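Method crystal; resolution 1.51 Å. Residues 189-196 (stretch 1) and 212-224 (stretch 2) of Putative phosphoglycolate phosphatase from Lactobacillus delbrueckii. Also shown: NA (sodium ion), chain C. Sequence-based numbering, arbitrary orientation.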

# COMPACT_ATOMS: atom_id res chain seq x y z
N GLY A 189 2.71 3.13 7.26
CA GLY A 189 1.91 2.17 6.47
C GLY A 189 1.17 1.14 7.32
O GLY A 189 1.30 1.14 8.54
N ASP A 190 0.39 0.28 6.67
CA ASP A 190 -0.48 -0.65 7.37
C ASP A 190 -0.07 -2.13 7.27
O ASP A 190 -0.81 -2.98 7.73
CB ASP A 190 -1.90 -0.51 6.80
CG ASP A 190 -1.98 -0.94 5.32
OD1 ASP A 190 -1.01 -0.66 4.58
OD2 ASP A 190 -2.97 -1.56 4.87
N SER A 191 1.08 -2.41 6.68
CA SER A 191 1.45 -3.80 6.45
C SER A 191 2.91 -4.11 6.78
O SER A 191 3.75 -3.23 7.05
CB SER A 191 1.16 -4.16 4.99
OG SER A 191 2.24 -3.77 4.14
N GLU A 192 3.21 -5.41 6.71
CA GLU A 192 4.60 -5.92 6.85
C GLU A 192 5.52 -5.41 5.75
O GLU A 192 6.72 -5.26 5.97
CB GLU A 192 4.61 -7.45 6.91
CG GLU A 192 4.40 -8.20 5.59
CD GLU A 192 2.98 -8.29 5.01
OE1 GLU A 192 2.08 -7.53 5.44
OE2 GLU A 192 2.79 -9.15 4.10
N ILE A 193 4.98 -5.16 4.56
CA ILE A 193 5.78 -4.63 3.43
C ILE A 193 6.27 -3.22 3.79
O ILE A 193 7.40 -2.87 3.42
CB ILE A 193 4.97 -4.63 2.11
CG1 ILE A 193 4.50 -6.04 1.79
CG2 ILE A 193 5.75 -3.94 0.94
CD1 ILE A 193 5.63 -7.02 1.76
N ASP A 194 5.44 -2.43 4.49
CA ASP A 194 5.83 -1.10 4.95
C ASP A 194 6.92 -1.14 6.04
O ASP A 194 7.90 -0.41 5.97
CB ASP A 194 4.58 -0.33 5.40
CG ASP A 194 3.53 -0.28 4.29
OD1 ASP A 194 3.94 -0.07 3.12
OD2 ASP A 194 2.38 -0.60 4.56
N ILE A 195 6.74 -2.06 6.99
CA ILE A 195 7.79 -2.34 7.98
C ILE A 195 9.14 -2.63 7.29
O ILE A 195 10.17 -2.05 7.64
CB ILE A 195 7.37 -3.49 8.93
CG1 ILE A 195 6.12 -3.11 9.74
CG2 ILE A 195 8.51 -3.85 9.90
CD1 ILE A 195 5.43 -4.19 10.46
N GLN A 196 9.11 -3.53 6.30
CA GLN A 196 10.32 -3.90 5.59
C GLN A 196 10.91 -2.77 4.72
O GLN A 196 12.14 -2.57 4.65
CB GLN A 196 10.02 -5.11 4.74
CG GLN A 196 9.67 -6.34 5.55
CD GLN A 196 9.17 -7.46 4.65
OE1 GLN A 196 9.65 -7.61 3.50
NE2 GLN A 196 8.22 -8.25 5.16
N PHE A 212 -4.96 -2.95 6.16
CA PHE A 212 -5.21 -4.30 5.71
C PHE A 212 -4.69 -5.40 6.64
O PHE A 212 -5.08 -6.57 6.46
CB PHE A 212 -4.65 -4.52 4.31
CG PHE A 212 -5.33 -3.73 3.22
CD1 PHE A 212 -6.25 -2.74 3.47
CD2 PHE A 212 -4.99 -3.99 1.90
CE1 PHE A 212 -6.83 -2.01 2.44
CE2 PHE A 212 -5.55 -3.29 0.87
CZ PHE A 212 -6.48 -2.32 1.11
N ARG A 213 -3.82 -5.07 7.62
CA ARG A 213 -3.32 -6.08 8.58
C ARG A 213 -3.78 -5.74 9.99
O ARG A 213 -3.96 -4.56 10.37
CB ARG A 213 -1.80 -6.13 8.55
CG ARG A 213 -1.14 -6.50 7.22
CD ARG A 213 -1.59 -7.84 6.68
NE ARG A 213 -0.70 -8.43 5.70
CZ ARG A 213 -0.97 -9.57 5.03
NH1 ARG A 213 -2.13 -10.21 5.19
NH2 ARG A 213 -0.05 -10.07 4.19
N SER A 214 -3.93 -6.78 10.78
CA SER A 214 -4.34 -6.71 12.16
C SER A 214 -3.17 -6.29 13.07
O SER A 214 -1.99 -6.40 12.72
CB SER A 214 -4.85 -8.07 12.63
OG SER A 214 -3.77 -8.96 12.89
N VAL A 215 -3.52 -5.85 14.28
CA VAL A 215 -2.51 -5.47 15.24
C VAL A 215 -1.64 -6.68 15.64
O VAL A 215 -0.42 -6.56 15.65
CB VAL A 215 -3.14 -4.75 16.46
CG1 VAL A 215 -2.15 -4.63 17.63
CG2 VAL A 215 -3.64 -3.38 16.01
N PRO A 216 -2.25 -7.84 15.96
CA PRO A 216 -1.37 -8.97 16.26
C PRO A 216 -0.43 -9.37 15.11
O PRO A 216 0.72 -9.76 15.33
CB PRO A 216 -2.34 -10.11 16.56
CG PRO A 216 -3.62 -9.46 16.87
CD PRO A 216 -3.67 -8.18 16.15
N PHE A 217 -0.91 -9.24 13.88
CA PHE A 217 -0.05 -9.47 12.70
C PHE A 217 1.08 -8.45 12.65
O PHE A 217 2.24 -8.80 12.48
CB PHE A 217 -0.89 -9.43 11.44
CG PHE A 217 -0.11 -9.70 10.19
CD1 PHE A 217 0.65 -8.71 9.62
CD2 PHE A 217 -0.12 -10.97 9.61
CE1 PHE A 217 1.35 -8.95 8.45
CE2 PHE A 217 0.59 -11.24 8.45
CZ PHE A 217 1.34 -10.22 7.88
N LEU A 218 0.75 -7.17 12.80
CA LEU A 218 1.78 -6.16 12.72
C LEU A 218 2.85 -6.33 13.78
O LEU A 218 4.04 -6.14 13.54
CB LEU A 218 1.17 -4.76 12.78
CG LEU A 218 0.32 -4.38 11.55
CD1 LEU A 218 -0.53 -3.14 11.82
CD2 LEU A 218 1.19 -4.15 10.34
N GLN A 219 2.42 -6.64 14.99
CA GLN A 219 3.34 -6.91 16.08
C GLN A 219 4.25 -8.10 15.78
O GLN A 219 5.45 -8.04 16.01
CB GLN A 219 2.59 -7.12 17.39
CG GLN A 219 1.92 -5.84 17.85
CD GLN A 219 1.14 -6.01 19.14
OE1 GLN A 219 0.33 -6.91 19.27
NE2 GLN A 219 1.35 -5.11 20.07
N LYS A 220 3.68 -9.19 15.27
CA LYS A 220 4.43 -10.38 14.88
C LYS A 220 5.49 -10.05 13.84
O LYS A 220 6.57 -10.63 13.83
CB LYS A 220 3.46 -11.42 14.32
CG LYS A 220 4.09 -12.71 13.86
CD LYS A 220 3.02 -13.73 13.48
CE LYS A 220 2.09 -13.22 12.35
N HIS A 221 5.18 -9.10 12.96
CA HIS A 221 6.03 -8.73 11.83
C HIS A 221 6.95 -7.55 12.06
O HIS A 221 7.53 -7.01 11.14
CB HIS A 221 5.14 -8.55 10.60
CG HIS A 221 4.80 -9.84 9.95
ND1 HIS A 221 3.74 -10.62 10.36
CD2 HIS A 221 5.46 -10.55 9.01
CE1 HIS A 221 3.72 -11.73 9.63
NE2 HIS A 221 4.76 -11.71 8.81
N GLY A 222 7.09 -7.14 13.31
CA GLY A 222 8.09 -6.14 13.68
C GLY A 222 7.73 -4.68 13.82
O GLY A 222 8.61 -3.82 13.87
N ALA A 223 6.44 -4.35 13.88
CA ALA A 223 6.01 -2.99 14.07
C ALA A 223 6.35 -2.60 15.48
O ALA A 223 6.24 -3.44 16.39
CB ALA A 223 4.53 -2.89 13.86
N THR A 224 6.80 -1.37 15.68
CA THR A 224 7.13 -0.91 17.03
C THR A 224 6.27 0.24 17.54
O THR A 224 6.09 0.34 18.75
CB THR A 224 8.62 -0.51 17.16
OG1 THR A 224 8.92 0.53 16.23
CG2 THR A 224 9.51 -1.72 16.90
NA NA C . -0.96 -0.67 2.24
O HOH W 1 1.23 -2.20 2.59
O HOH W 2 8.06 -8.54 8.04

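The carboxylate of Asp190 serves two partners at once. Its OD1 coordinates the sodium ion, with 2.3 Å between Asp190 OD1 and NA. Its OD2 accepts a hydrogen bond from the backbone N of Phe212 at 2.7 Å, with an N-H...acceptor angle of 163°. The CA-to-CB bond of Asp190 runs sideways to the second stretch, and it is the end of the side chain that comes nearer and reaches the Phe212 amide. One side chain thereby ties the metal site to the start of stretch 2. Water 1 extends this site, lying 2.7 Å from NA and donating to Asp194 OD2 at 2.8 Å; two further ligands of the ion come from elsewhere in the structure.

The charged part of the contact is a two-pronged salt bridge. Arg213 NE donates to Glu192 OE1 at 2.9 Å (162°), and Arg213 NH2 donates to Glu192 OE2 at 3.0 Å (163°). Glu192 OE1 lies at the edge of the guanidinium, near its plane, where the N-H bonds point, so the two nearly straight bonds agree with the position of the carboxylate. The same OE1 is 3.4 Å from Phe217 CE1, which places the aromatic ring beside the ion pair. Closer to the backbone, Glu192 CB packs 3.8 Å from His221 CD2.

Apolar packing centres on Ile195, whose CA-to-CB bond points toward stretch 2. Its CD1 lies 3.7 Å from Ala223 CB and 4.2 Å from Leu218 CD2, while its CG2 comes within 3.5 Å of His221 O. Leu218 CD2 also approaches the first stretch at Asp190 O, 3.5 Å away, and at Ser191 CA, 3.9 Å away. Asp190 O is buried by the contact without a polar partner in the model.

Local bonds hold these elements in shape. Ser214 OG caps its helix by accepting from Phe217 N at 3.0 Å (158°); the corresponding cap in stretch 1, from Ile193 N to Ser191 OG at 3.1 Å, is weak, its angle being 129°. At the other end of the second helix, His221 ND1 donates to Phe217 O at 3.2 Å. Gly222 follows with phi/psi of 97/14°, where a CB would be jammed against the preceding carbonyl O. The turn brings Ala223 against Ile195, and Ala223 N donates to Leu218 O at 3.0 Å.

The helix axes approach no closer than 10.4 Å, with 28° between their N-to-C directions. Together the stretches bury 474 Å², summed over both sides.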